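Local coordinates for protein histidinol-phosphatase (Listeria monocytogenes serotype 4b str. H7858, PDB 6NLR) that probably hydrolyses L-histidinol phosphate to L-histidinol and phosphate in histidine biosynthesis, using a trinuclear metal centre, at residues Ser45-Asn50 and Leu122-Gly127; Asp54-Thr59 and Ile134-Glu139; Gly99-Thr104 and Ala169-Phe174; Gly150-Ala155 and Leu184-Gln189; Ala158-Val163 and Arg208-Leu213. All blocks are in the same frame, centred on the assembly; numbering follows the deposited sequence.

Along the chain from the N terminus, contact 1 closes first, bringing the short helix 45-48 onto strand 117-127. Contact 2 starts within that span and ends beyond it, so the two cross; it sets helix 56-59 against the turn leading into helix 138-149. Contact 3 crosses both, joining the start of helix 101-111 to the loop after helix 152-168. Contact 4 opens after contacts 1 and 2 have closed and crosses contact 3, tying the beginning of helix 152-168 to the loop 184-189. Contact 5 uses the same helix further along, crosses contacts 3 and 4, and pairs it with helix 201-217. None nests inside another.

Contact 1 (Ser45-Asn50 and Leu122-Gly127); sequences SEFMKN and LHFLEG. With MN (manganese (II) ion), chain E.
F124 and F47 meet as a T-shaped (edge-to-face) aromatic pair, with F47 presenting the edge and F124 the face. F124 meets the other ring from its first side-chain carbon onward. Its CB already touches the far end of that ring, lying 3.7 Å from F47 CZ. CG of F124 is equally close, again 3.7 Å from F47 CZ. From there the two ortho carbons remain nearly as close to the incoming edge, CD2 at 4.0 Å and CD1 at 4.1 Å from F47 CZ. Further out, F47 CE2 stands above the middle of the F124 ring. The centroids are 5.2 Å apart and the planes are inclined at 66°. On the F47 side the first torsion explains the reach: CG lies anti to the backbone N (chi1 174°), which carries the ring off the short helix 45-48 with CZ leading.

One residue before F124, H123 coordinates a manganese ion through NE2 at 2.1 Å, alongside E93 and H181, while its ND1 is held by D95. The aromatic pair thus sits one residue along the strand from a metal ligand. F47 also meets the ring of F131 and the side chain of L97. Helix 45-48 thus lies against one side of strand 117-127, while L125, pointing the other way, packs on I145 of helix 138-149.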
# COMPACT_ATOMS: atom_id res chain seq x y z
N SER A 45 18.59 -0.06 -5.85
CA SER A 45 19.66 0.96 -5.74
C SER A 45 19.72 1.79 -7.03
O SER A 45 20.03 2.99 -6.93
CB SER A 45 20.99 0.34 -5.39
OG SER A 45 21.37 -0.61 -6.37
N GLU A 46 19.43 1.19 -8.20
CA GLU A 46 19.36 1.92 -9.50
C GLU A 46 18.21 2.93 -9.45
O GLU A 46 18.39 4.06 -9.90
CB GLU A 46 19.14 0.98 -10.69
CG GLU A 46 20.36 0.19 -11.08
CD GLU A 46 21.55 1.07 -11.43
OE1 GLU A 46 21.47 1.87 -12.41
OE2 GLU A 46 22.54 0.99 -10.68
N PHE A 47 17.04 2.52 -8.99
CA PHE A 47 15.86 3.40 -8.86
C PHE A 47 16.21 4.61 -7.98
O PHE A 47 15.87 5.75 -8.29
CB PHE A 47 14.68 2.60 -8.29
CG PHE A 47 13.50 3.46 -8.00
CD1 PHE A 47 12.60 3.78 -9.00
CD2 PHE A 47 13.32 4.01 -6.74
CE1 PHE A 47 11.53 4.63 -8.74
CE2 PHE A 47 12.24 4.85 -6.48
CZ PHE A 47 11.37 5.16 -7.49
N MSE A 48 16.92 4.36 -6.89
CA MSE A 48 17.24 5.39 -5.91
C MSE A 48 18.24 6.41 -6.44
O MSE A 48 18.36 7.50 -5.89
CB MSE A 48 17.76 4.71 -4.64
CG MSE A 48 16.68 3.99 -3.85
SE MSE A 48 17.43 3.13 -2.24
CE MSE A 48 16.75 4.15 -0.73
N LYS A 49 18.97 6.11 -7.53
CA LYS A 49 19.80 7.11 -8.18
C LYS A 49 18.96 8.07 -9.03
O LYS A 49 19.52 9.06 -9.50
CB LYS A 49 20.82 6.48 -9.14
CG LYS A 49 21.79 5.52 -8.49
CD LYS A 49 22.58 4.72 -9.50
CE LYS A 49 23.34 3.57 -8.86
NZ LYS A 49 24.29 3.00 -9.83
N ASN A 50 17.68 7.75 -9.29
CA ASN A 50 16.89 8.42 -10.35
C ASN A 50 15.72 9.17 -9.73
O ASN A 50 14.72 9.36 -10.43
CB ASN A 50 16.48 7.43 -11.45
CG ASN A 50 17.67 7.05 -12.31
OD1 ASN A 50 18.17 7.88 -13.07
ND2 ASN A 50 18.17 5.84 -12.16
N LEU A 122 1.76 1.15 -5.45
CA LEU A 122 2.40 2.27 -6.19
C LEU A 122 2.60 3.47 -5.24
O LEU A 122 1.58 4.04 -4.76
CB LEU A 122 1.53 2.61 -7.39
CG LEU A 122 2.10 3.68 -8.31
CD1 LEU A 122 3.31 3.14 -9.07
CD2 LEU A 122 1.03 4.19 -9.25
N HIS A 123 3.85 3.89 -5.04
CA HIS A 123 4.22 5.02 -4.14
C HIS A 123 5.00 6.11 -4.89
O HIS A 123 5.14 7.21 -4.33
CB HIS A 123 5.06 4.55 -2.95
CG HIS A 123 4.39 3.59 -2.03
ND1 HIS A 123 4.93 2.34 -1.77
CD2 HIS A 123 3.25 3.66 -1.31
CE1 HIS A 123 4.14 1.69 -0.93
NE2 HIS A 123 3.10 2.46 -0.66
N PHE A 124 5.52 5.82 -6.08
CA PHE A 124 6.41 6.73 -6.84
C PHE A 124 5.94 6.82 -8.29
O PHE A 124 5.59 5.79 -8.90
CB PHE A 124 7.86 6.23 -6.81
CG PHE A 124 8.50 6.22 -5.45
CD1 PHE A 124 9.10 7.36 -4.94
CD2 PHE A 124 8.56 5.04 -4.70
CE1 PHE A 124 9.71 7.33 -3.69
CE2 PHE A 124 9.15 5.02 -3.45
CZ PHE A 124 9.72 6.17 -2.95
N LEU A 125 5.93 8.04 -8.82
CA LEU A 125 5.68 8.33 -10.26
C LEU A 125 6.83 9.17 -10.78
O LEU A 125 7.48 9.87 -10.00
CB LEU A 125 4.41 9.17 -10.39
CG LEU A 125 3.09 8.45 -10.29
CD1 LEU A 125 1.96 9.47 -10.37
CD2 LEU A 125 2.99 7.41 -11.40
N GLU A 126 7.02 9.13 -12.09
CA GLU A 126 7.89 10.10 -12.79
C GLU A 126 7.36 11.51 -12.48
O GLU A 126 6.13 11.72 -12.61
CB GLU A 126 7.93 9.84 -14.29
CG GLU A 126 8.34 11.07 -15.07
CD GLU A 126 8.93 10.82 -16.43
OE1 GLU A 126 8.78 9.67 -16.94
OE2 GLU A 126 9.54 11.75 -16.98
N GLY A 127 8.24 12.42 -12.10
CA GLY A 127 7.87 13.81 -11.82
C GLY A 127 9.01 14.74 -12.11
O GLY A 127 9.92 14.37 -12.89
MN MN E . 1.82 1.98 0.92
O HOH W 1 1.21 4.20 1.21
O HOH W 2 1.01 1.47 2.44

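Contact 2 (Asp54-Thr59 and Ile134-Glu139); sequences DKEAVT and IDFSAE. Unlike the reference sequence in segment 134-139: I134 (reference Leu).
D54 OD1 takes the backbone N-H of E56 at 3.0 Å, a capping bond at the turn into helix 56-59, and both residues lean on the ring of F136. The oxygen uses its anti lone pair, with an N-H...O angle of 144°. With OD1 so engaged, the carboxylate plane makes 42° with the F136 ring, and the second oxygen of D54, OD2, comes within 3.6 Å of F136 CE2. E56 runs past the outer end of the ring, its extended chain roughly at right angles to F136, with CG 4.0 Å from F136 CE1.

A57 packs nearer the root of the ring. Its CB sits 3.7 Å from F136 CD1, and its backbone N lies over one face of the ring. F136 reaches all three because its CG is anti to the backbone N (chi1 -177°), throwing the ring out from the turn toward the helix. Just beyond, S137 is the N-cap of helix 138-149, with OG accepting from D140 N; the D140 carboxylate in turn accepts from D54 N and so ties the two helix starts together.

Chemically, the joint across the two segments is van der Waals packing of a phenyl ring on a methyl group, methylene carbons and carboxylates. The ring offers the two acids no hydrogen bond; D54 finds a polar partner in E56 N, so what F136 contributes is shape and apolar surface at a partly exposed site.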
# COMPACT_ATOMS: atom_id res chain seq x y z
N ASP A 54 12.13 15.43 -1.84
CA ASP A 54 12.70 15.27 -0.48
C ASP A 54 13.41 13.92 -0.40
O ASP A 54 12.74 12.92 -0.54
CB ASP A 54 11.60 15.47 0.55
CG ASP A 54 12.15 15.71 1.94
OD1 ASP A 54 12.98 14.89 2.37
OD2 ASP A 54 11.75 16.70 2.56
N LYS A 55 14.73 13.90 -0.21
CA LYS A 55 15.56 12.67 -0.11
C LYS A 55 14.99 11.74 0.98
O LYS A 55 15.09 10.53 0.85
CB LYS A 55 17.02 13.02 0.17
CG LYS A 55 17.73 13.64 -1.03
CD LYS A 55 19.07 14.19 -0.72
CE LYS A 55 19.65 14.91 -1.92
NZ LYS A 55 20.99 15.45 -1.60
N GLU A 56 14.40 12.29 2.04
CA GLU A 56 13.85 11.49 3.17
C GLU A 56 12.77 10.53 2.66
O GLU A 56 12.65 9.42 3.20
CB GLU A 56 13.33 12.44 4.25
CG GLU A 56 12.78 11.74 5.48
CD GLU A 56 12.44 12.72 6.61
OE1 GLU A 56 13.13 13.77 6.73
OE2 GLU A 56 11.46 12.46 7.37
N ALA A 57 12.01 10.90 1.63
CA ALA A 57 10.98 10.00 1.06
C ALA A 57 11.65 8.73 0.54
O ALA A 57 11.01 7.71 0.50
CB ALA A 57 10.23 10.70 -0.04
N VAL A 58 12.92 8.81 0.14
CA VAL A 58 13.64 7.67 -0.48
C VAL A 58 14.48 6.97 0.58
O VAL A 58 14.39 5.75 0.67
CB VAL A 58 14.51 8.16 -1.66
CG1 VAL A 58 15.29 7.02 -2.29
CG2 VAL A 58 13.66 8.90 -2.69
N THR A 59 15.27 7.72 1.38
CA THR A 59 16.20 7.11 2.38
C THR A 59 15.40 6.37 3.45
O THR A 59 15.89 5.40 4.00
CB THR A 59 17.10 8.15 3.06
OG1 THR A 59 16.23 9.10 3.66
CG2 THR A 59 18.06 8.84 2.12
N ILE A 134 4.38 9.98 -4.16
CA ILE A 134 2.92 10.24 -4.14
C ILE A 134 2.50 10.64 -2.71
O ILE A 134 1.54 11.42 -2.59
CB ILE A 134 2.16 9.00 -4.63
CG1 ILE A 134 2.45 8.73 -6.11
CG2 ILE A 134 0.66 9.11 -4.34
CD1 ILE A 134 2.18 7.31 -6.54
N ASP A 135 3.18 10.12 -1.68
CA ASP A 135 2.59 10.09 -0.31
C ASP A 135 3.50 10.70 0.76
O ASP A 135 3.16 10.58 1.92
CB ASP A 135 2.17 8.66 0.06
CG ASP A 135 3.30 7.65 0.14
OD1 ASP A 135 4.42 7.98 -0.26
OD2 ASP A 135 3.05 6.54 0.60
N PHE A 136 4.59 11.40 0.41
CA PHE A 136 5.50 11.94 1.44
C PHE A 136 4.87 13.17 2.11
O PHE A 136 4.77 13.22 3.32
CB PHE A 136 6.89 12.23 0.88
CG PHE A 136 7.83 12.72 1.95
CD1 PHE A 136 8.34 11.85 2.92
CD2 PHE A 136 8.15 14.06 2.05
CE1 PHE A 136 9.16 12.32 3.93
CE2 PHE A 136 8.94 14.54 3.08
CZ PHE A 136 9.46 13.67 4.01
N SER A 137 4.46 14.18 1.35
CA SER A 137 3.87 15.41 1.94
C SER A 137 3.11 16.16 0.85
O SER A 137 3.45 16.00 -0.36
CB SER A 137 4.92 16.29 2.59
OG SER A 137 5.56 17.11 1.59
N ALA A 138 2.14 16.96 1.27
CA ALA A 138 1.30 17.77 0.35
C ALA A 138 2.21 18.63 -0.54
O ALA A 138 1.97 18.67 -1.76
CB ALA A 138 0.34 18.60 1.15
N GLU A 139 3.19 19.32 0.06
CA GLU A 139 4.04 20.30 -0.67
C GLU A 139 4.93 19.53 -1.66
O GLU A 139 5.08 19.98 -2.82
CB GLU A 139 4.87 21.14 0.31
CG GLU A 139 4.02 22.04 1.20
CD GLU A 139 3.44 21.44 2.49
OE1 GLU A 139 3.65 20.21 2.79
OE2 GLU A 139 2.80 22.21 3.22

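Contact 3 (Gly99-Thr104 and Ala169-Phe174); sequences GYEDFT and ADLGLF
E101 packs against both L171 and A169, and T104 extends the apolar side of the contact. One methyl of L171, CD2, reaches the first turn of helix 101-111 and lies 3.8 Å from E101 O and 4.0 Å from E101 CB. The other, CD1, meets T104 CG2 at 4.0 Å; T104 turns this methyl toward the leucine by holding it anti to its own backbone N. Beyond T104, L171 also packs on L108, so its branched end is buried along the helix.

The E101 carboxylate spans the change from tight to open. OE2 presses on A169 CB at 3.4 Å and is held by the hydroxyl of Y96. OE1 turns instead to a water, 2.6 Å away, which itself accepts from D170 N at 2.8 Å, so here the two segments are joined through solvent. The D170 side chain stays on the exposed side, while the backbone O of D170 accepts from R105.

D170 bends back on its own segment: OD1 accepts from G172 N at 3.2 Å, nearly along the C-O axis. This is an Asx turn, built into the loop between helix 152-168 and strand 178-179.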
# COMPACT_ATOMS: atom_id res chain seq x y z
N GLY A 99 9.38 0.91 -14.84
CA GLY A 99 10.64 0.75 -15.58
C GLY A 99 11.63 -0.14 -14.85
O GLY A 99 12.71 -0.34 -15.40
N TYR A 100 11.32 -0.67 -13.65
CA TYR A 100 12.24 -1.56 -12.89
C TYR A 100 11.59 -2.93 -12.60
O TYR A 100 11.90 -3.54 -11.55
CB TYR A 100 12.70 -0.85 -11.62
CG TYR A 100 13.55 0.36 -11.90
CD1 TYR A 100 12.97 1.56 -12.23
CD2 TYR A 100 14.93 0.28 -11.89
CE1 TYR A 100 13.73 2.68 -12.51
CE2 TYR A 100 15.72 1.39 -12.16
CZ TYR A 100 15.11 2.59 -12.48
OH TYR A 100 15.85 3.69 -12.78
N GLU A 101 10.73 -3.42 -13.51
CA GLU A 101 10.05 -4.74 -13.36
C GLU A 101 11.10 -5.84 -13.19
O GLU A 101 10.85 -6.77 -12.40
CB GLU A 101 9.12 -5.01 -14.54
CG GLU A 101 7.90 -4.11 -14.52
CD GLU A 101 6.82 -4.42 -15.53
OE1 GLU A 101 7.04 -5.31 -16.41
OE2 GLU A 101 5.75 -3.76 -15.44
N ASP A 102 12.23 -5.77 -13.89
CA ASP A 102 13.28 -6.82 -13.80
C ASP A 102 13.77 -6.90 -12.35
O ASP A 102 13.88 -8.02 -11.83
CB ASP A 102 14.46 -6.59 -14.76
CG ASP A 102 14.10 -6.75 -16.23
OD1 ASP A 102 12.96 -7.17 -16.50
OD2 ASP A 102 14.95 -6.43 -17.10
N PHE A 103 14.07 -5.77 -11.72
CA PHE A 103 14.52 -5.74 -10.30
C PHE A 103 13.44 -6.41 -9.44
O PHE A 103 13.74 -7.27 -8.63
CB PHE A 103 14.80 -4.32 -9.79
CG PHE A 103 14.86 -4.25 -8.28
CD1 PHE A 103 16.01 -4.63 -7.60
CD2 PHE A 103 13.73 -3.91 -7.55
CE1 PHE A 103 16.04 -4.62 -6.21
CE2 PHE A 103 13.76 -3.90 -6.16
CZ PHE A 103 14.91 -4.26 -5.50
N THR A 104 12.18 -6.01 -9.61
CA THR A 104 11.10 -6.46 -8.71
C THR A 104 10.89 -7.97 -8.89
O THR A 104 10.76 -8.67 -7.88
CB THR A 104 9.83 -5.63 -8.96
OG1 THR A 104 10.20 -4.26 -8.82
CG2 THR A 104 8.71 -6.01 -8.01
N ALA A 169 1.41 -6.09 -14.83
CA ALA A 169 2.84 -6.47 -14.79
C ALA A 169 3.02 -8.00 -14.58
O ALA A 169 2.33 -8.59 -13.74
CB ALA A 169 3.55 -5.70 -13.71
N ASP A 170 3.94 -8.59 -15.32
CA ASP A 170 4.47 -9.96 -15.10
C ASP A 170 5.63 -9.84 -14.10
O ASP A 170 6.74 -9.51 -14.53
CB ASP A 170 4.90 -10.59 -16.43
CG ASP A 170 5.88 -11.75 -16.31
OD1 ASP A 170 5.90 -12.39 -15.22
OD2 ASP A 170 6.66 -11.99 -17.28
N LEU A 171 5.39 -10.11 -12.82
CA LEU A 171 6.45 -10.06 -11.77
C LEU A 171 6.70 -11.48 -11.24
O LEU A 171 7.22 -11.66 -10.12
CB LEU A 171 6.02 -9.08 -10.68
CG LEU A 171 5.81 -7.64 -11.17
CD1 LEU A 171 5.33 -6.74 -10.06
CD2 LEU A 171 7.07 -7.07 -11.80
N GLY A 172 6.35 -12.47 -12.05
CA GLY A 172 6.60 -13.90 -11.77
C GLY A 172 5.56 -14.49 -10.82
O GLY A 172 4.57 -13.81 -10.49
N LEU A 173 5.81 -15.70 -10.35
CA LEU A 173 4.86 -16.53 -9.58
C LEU A 173 4.55 -15.87 -8.24
O LEU A 173 3.43 -16.06 -7.75
CB LEU A 173 5.51 -17.90 -9.37
CG LEU A 173 4.73 -18.89 -8.51
CD1 LEU A 173 3.31 -19.10 -9.03
CD2 LEU A 173 5.49 -20.21 -8.47
N PHE A 174 5.50 -15.14 -7.65
CA PHE A 174 5.39 -14.61 -6.26
C PHE A 174 4.89 -13.16 -6.26
O PHE A 174 4.87 -12.56 -5.20
CB PHE A 174 6.73 -14.79 -5.54
CG PHE A 174 7.15 -16.23 -5.45
CD1 PHE A 174 6.56 -17.08 -4.52
CD2 PHE A 174 8.12 -16.75 -6.30
CE1 PHE A 174 6.95 -18.42 -4.45
CE2 PHE A 174 8.51 -18.08 -6.22
CZ PHE A 174 7.91 -18.91 -5.30
O HOH W 3 5.23 -7.01 -17.31

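Contact 4 (Gly150-Ala155 and Leu184-Gln189); sequences GGFEQA and LCQKFQ
The ring of F152 drives its far end into the loop 184-189, where CZ comes to 3.2 Å from C185 O. Beside it, the Q186 amide stands almost upright to the ring, the planes 81° apart, with NE2 at the ring edge 3.7 Å from F152 CE2. A water sits over the centre of one ring face; it donates to C185 O at 3.0 Å and weakly to F152 O.

The next shell fixes the amide. Q186 NE2 donates to Q189 OE1 at 2.8 Å and a nearly straight 167°, in the carbonyl plane and on a lone pair. Q186 OE1 takes a hydrogen bond from Q156 of helix 152-168. A type I turn from Q186 to Q189 brings the two glutamines together, and F192 packs against the F152 ring.

The buried amide is thus bonded at both its oxygen and its nitrogen, which probably fixes its rotation. F152 CZ approaches C185 O obliquely to the ring, as packing; the polar partner of that oxygen here is the water.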
# COMPACT_ATOMS: atom_id res chain seq x y z
N GLY A 150 0.15 18.78 -14.49
CA GLY A 150 -0.68 19.93 -14.89
C GLY A 150 -1.87 20.18 -13.98
O GLY A 150 -2.64 21.05 -14.32
N GLY A 151 -2.03 19.46 -12.88
CA GLY A 151 -3.15 19.67 -11.95
C GLY A 151 -3.55 18.40 -11.24
O GLY A 151 -3.03 17.32 -11.57
N PHE A 152 -4.46 18.53 -10.29
CA PHE A 152 -4.82 17.42 -9.38
C PHE A 152 -5.41 16.27 -10.19
O PHE A 152 -5.01 15.11 -9.95
CB PHE A 152 -5.76 17.89 -8.27
CG PHE A 152 -5.94 16.84 -7.20
CD1 PHE A 152 -5.03 16.75 -6.15
CD2 PHE A 152 -6.97 15.92 -7.27
CE1 PHE A 152 -5.19 15.78 -5.17
CE2 PHE A 152 -7.14 14.96 -6.29
CZ PHE A 152 -6.23 14.87 -5.26
N GLU A 153 -6.29 16.57 -11.14
CA GLU A 153 -6.96 15.53 -11.95
C GLU A 153 -5.92 14.83 -12.85
O GLU A 153 -5.96 13.58 -12.99
CB GLU A 153 -8.11 16.11 -12.78
CG GLU A 153 -8.76 15.04 -13.63
CD GLU A 153 -9.87 15.46 -14.57
OE1 GLU A 153 -10.24 16.65 -14.54
OE2 GLU A 153 -10.38 14.56 -15.30
N GLN A 154 -5.05 15.60 -13.49
CA GLN A 154 -3.98 15.03 -14.35
C GLN A 154 -3.10 14.09 -13.50
O GLN A 154 -2.70 13.03 -14.00
CB GLN A 154 -3.18 16.14 -15.03
CG GLN A 154 -3.98 16.92 -16.07
CD GLN A 154 -4.56 18.20 -15.51
OE1 GLN A 154 -4.96 18.28 -14.36
NE2 GLN A 154 -4.59 19.25 -16.32
N ALA A 155 -2.82 14.46 -12.25
CA ALA A 155 -2.06 13.62 -11.29
C ALA A 155 -2.84 12.34 -10.99
O ALA A 155 -2.18 11.26 -10.96
CB ALA A 155 -1.75 14.39 -10.03
N LEU A 184 -4.42 6.34 -3.59
CA LEU A 184 -3.38 7.04 -2.78
C LEU A 184 -3.18 8.47 -3.31
O LEU A 184 -2.66 9.30 -2.57
CB LEU A 184 -2.06 6.26 -2.80
CG LEU A 184 -1.01 6.76 -1.80
CD1 LEU A 184 -1.44 6.45 -0.37
CD2 LEU A 184 0.34 6.13 -2.09
N CYS A 185 -3.58 8.74 -4.55
CA CYS A 185 -3.61 10.10 -5.17
C CYS A 185 -4.55 11.04 -4.39
O CYS A 185 -4.48 12.26 -4.66
CB CYS A 185 -4.04 10.01 -6.63
SG CYS A 185 -5.67 9.25 -6.92
N GLN A 186 -5.33 10.53 -3.42
CA GLN A 186 -6.25 11.36 -2.58
C GLN A 186 -5.65 11.67 -1.20
O GLN A 186 -6.32 12.34 -0.40
CB GLN A 186 -7.62 10.68 -2.42
CG GLN A 186 -8.27 10.29 -3.74
CD GLN A 186 -8.43 11.43 -4.71
OE1 GLN A 186 -8.06 11.33 -5.88
NE2 GLN A 186 -9.01 12.54 -4.24
N LYS A 187 -4.42 11.23 -0.92
CA LYS A 187 -3.86 11.37 0.45
C LYS A 187 -3.77 12.84 0.86
O LYS A 187 -3.96 13.11 2.06
CB LYS A 187 -2.49 10.70 0.57
CG LYS A 187 -1.87 10.85 1.95
CD LYS A 187 -0.62 10.05 2.14
CE LYS A 187 -0.01 10.23 3.52
NZ LYS A 187 1.20 9.38 3.62
N PHE A 188 -3.53 13.78 -0.08
CA PHE A 188 -3.38 15.22 0.26
C PHE A 188 -4.50 16.03 -0.39
O PHE A 188 -4.35 17.25 -0.60
CB PHE A 188 -1.99 15.69 -0.15
CG PHE A 188 -0.89 14.91 0.51
CD1 PHE A 188 -0.77 14.87 1.90
CD2 PHE A 188 -0.01 14.18 -0.26
CE1 PHE A 188 0.23 14.11 2.49
CE2 PHE A 188 1.01 13.46 0.33
CZ PHE A 188 1.12 13.43 1.70
N GLN A 189 -5.60 15.34 -0.69
CA GLN A 189 -6.84 15.87 -1.29
C GLN A 189 -7.11 17.33 -0.90
O GLN A 189 -7.30 18.21 -1.79
CB GLN A 189 -7.97 15.09 -0.62
CG GLN A 189 -8.90 14.50 -1.60
CD GLN A 189 -9.79 13.48 -0.97
OE1 GLN A 189 -10.23 12.64 -1.70
NE2 GLN A 189 -10.07 13.55 0.33
O HOH W 4 -3.87 13.42 -7.35

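Contact 5 (Ala158-Val163 and Arg208-Leu213); sequences AYLEGV and RVILAL
Two torsions bring I210 to L160: in I210, CG1 lies anti to the carbonyl carbon (chi1 -76°), and the chain then runs on extended to CD1 (chi2 165°). The result is a methyl pushed straight at the neighbouring helix, the central feature of a helix-helix packing in the PHP domain, a member of the TIM-barrel clan. Helices 152-168 and 201-217 are consecutive along the chain's helices, with the short strand 178-179 between them.

I210 CD1 settles among three groups of the 158-163 segment. L160 CB and L160 CD2 each lie 3.9 Å from this methyl, and V163 CG1, one helical turn on, is 4.1 Å away. Both L160 and V163 run nearly at right angles to the isoleucine side chain, so the isoleucine meets them end-on, through CD1 alone. The contact is buried and its side chains are apolar, and I167 extends it along I210, while L160 continues onto V203, K206 and F207 of the other helix.

Next to I210 in sequence, L211 is turned to a different side of helix 201-217 and packs on L245 and A246 of helix 240-248. Within 158-163, the other methyl of V163, CG2, rests 3.6 Å above the plane of the Y159 ring, toward its rim; the Y159 hydroxyl is bonded to L184 N. Between these two segments the closest approach is to backbone: I210 CD1 lies 3.5 Å from L160 O.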
# COMPACT_ATOMS: atom_id res chain seq x y z
N ALA A 158 -2.50 10.07 -14.07
CA ALA A 158 -1.14 9.50 -14.16
C ALA A 158 -0.97 8.39 -13.10
O ALA A 158 -0.41 7.32 -13.40
CB ALA A 158 -0.13 10.57 -14.00
N TYR A 159 -1.48 8.63 -11.90
CA TYR A 159 -1.44 7.66 -10.78
C TYR A 159 -2.19 6.38 -11.19
O TYR A 159 -1.62 5.25 -11.05
CB TYR A 159 -2.02 8.29 -9.52
CG TYR A 159 -2.32 7.29 -8.45
CD1 TYR A 159 -1.30 6.78 -7.64
CD2 TYR A 159 -3.61 6.80 -8.27
CE1 TYR A 159 -1.56 5.82 -6.68
CE2 TYR A 159 -3.89 5.87 -7.29
CZ TYR A 159 -2.87 5.36 -6.50
OH TYR A 159 -3.16 4.42 -5.55
N LEU A 160 -3.41 6.53 -11.70
CA LEU A 160 -4.24 5.35 -12.07
C LEU A 160 -3.59 4.59 -13.24
O LEU A 160 -3.74 3.36 -13.28
CB LEU A 160 -5.67 5.78 -12.36
CG LEU A 160 -6.43 6.30 -11.15
CD1 LEU A 160 -7.81 6.79 -11.55
CD2 LEU A 160 -6.55 5.24 -10.09
N GLU A 161 -2.91 5.28 -14.15
CA GLU A 161 -2.17 4.58 -15.24
C GLU A 161 -1.09 3.69 -14.60
O GLU A 161 -0.93 2.54 -15.05
CB GLU A 161 -1.57 5.57 -16.25
CG GLU A 161 -0.71 4.88 -17.32
CD GLU A 161 -1.43 3.81 -18.14
OE1 GLU A 161 -2.67 3.96 -18.38
OE2 GLU A 161 -0.77 2.81 -18.52
N GLY A 162 -0.39 4.20 -13.57
CA GLY A 162 0.61 3.42 -12.81
C GLY A 162 -0.01 2.20 -12.15
O GLY A 162 0.60 1.10 -12.17
N VAL A 163 -1.18 2.37 -11.53
CA VAL A 163 -1.92 1.27 -10.85
C VAL A 163 -2.25 0.20 -11.89
O VAL A 163 -2.00 -0.97 -11.64
CB VAL A 163 -3.18 1.80 -10.14
CG1 VAL A 163 -4.04 0.65 -9.62
CG2 VAL A 163 -2.81 2.77 -9.02
N ARG A 208 -13.03 2.02 -13.68
CA ARG A 208 -13.84 0.89 -14.21
C ARG A 208 -12.91 -0.07 -14.95
O ARG A 208 -13.05 -1.29 -14.75
CB ARG A 208 -14.98 1.37 -15.11
CG ARG A 208 -16.16 1.92 -14.31
CD ARG A 208 -17.45 2.07 -15.09
NE ARG A 208 -17.27 3.06 -16.13
CZ ARG A 208 -17.51 4.37 -16.01
NH1 ARG A 208 -17.97 4.89 -14.89
NH2 ARG A 208 -17.29 5.17 -17.04
N VAL A 209 -11.99 0.47 -15.75
CA VAL A 209 -11.01 -0.35 -16.53
C VAL A 209 -10.15 -1.12 -15.52
O VAL A 209 -9.98 -2.35 -15.70
CB VAL A 209 -10.17 0.54 -17.48
CG1 VAL A 209 -8.94 -0.19 -18.01
CG2 VAL A 209 -11.03 1.04 -18.64
N ILE A 210 -9.63 -0.43 -14.49
CA ILE A 210 -8.77 -1.06 -13.44
C ILE A 210 -9.55 -2.17 -12.75
O ILE A 210 -8.97 -3.28 -12.60
CB ILE A 210 -8.25 -0.01 -12.44
CG1 ILE A 210 -7.12 0.81 -13.06
CG2 ILE A 210 -7.85 -0.63 -11.12
CD1 ILE A 210 -6.81 2.07 -12.28
N LEU A 211 -10.82 -1.95 -12.38
CA LEU A 211 -11.57 -2.98 -11.61
C LEU A 211 -11.85 -4.19 -12.51
O LEU A 211 -11.72 -5.32 -11.99
CB LEU A 211 -12.86 -2.39 -11.02
CG LEU A 211 -12.62 -1.34 -9.94
CD1 LEU A 211 -13.93 -0.77 -9.46
CD2 LEU A 211 -11.81 -1.91 -8.77
N ALA A 212 -12.20 -3.99 -13.78
CA ALA A 212 -12.46 -5.10 -14.74
C ALA A 212 -11.21 -5.97 -14.82
O ALA A 212 -11.34 -7.22 -14.81
CB ALA A 212 -12.87 -4.58 -16.11
N LEU A 213 -10.03 -5.36 -14.82
CA LEU A 213 -8.74 -6.07 -14.98
C LEU A 213 -8.38 -6.81 -13.68
O LEU A 213 -7.97 -7.99 -13.75
CB LEU A 213 -7.70 -5.02 -15.38
CG LEU A 213 -6.39 -5.56 -15.93
CD1 LEU A 213 -6.62 -6.41 -17.18
CD2 LEU A 213 -5.46 -4.40 -16.21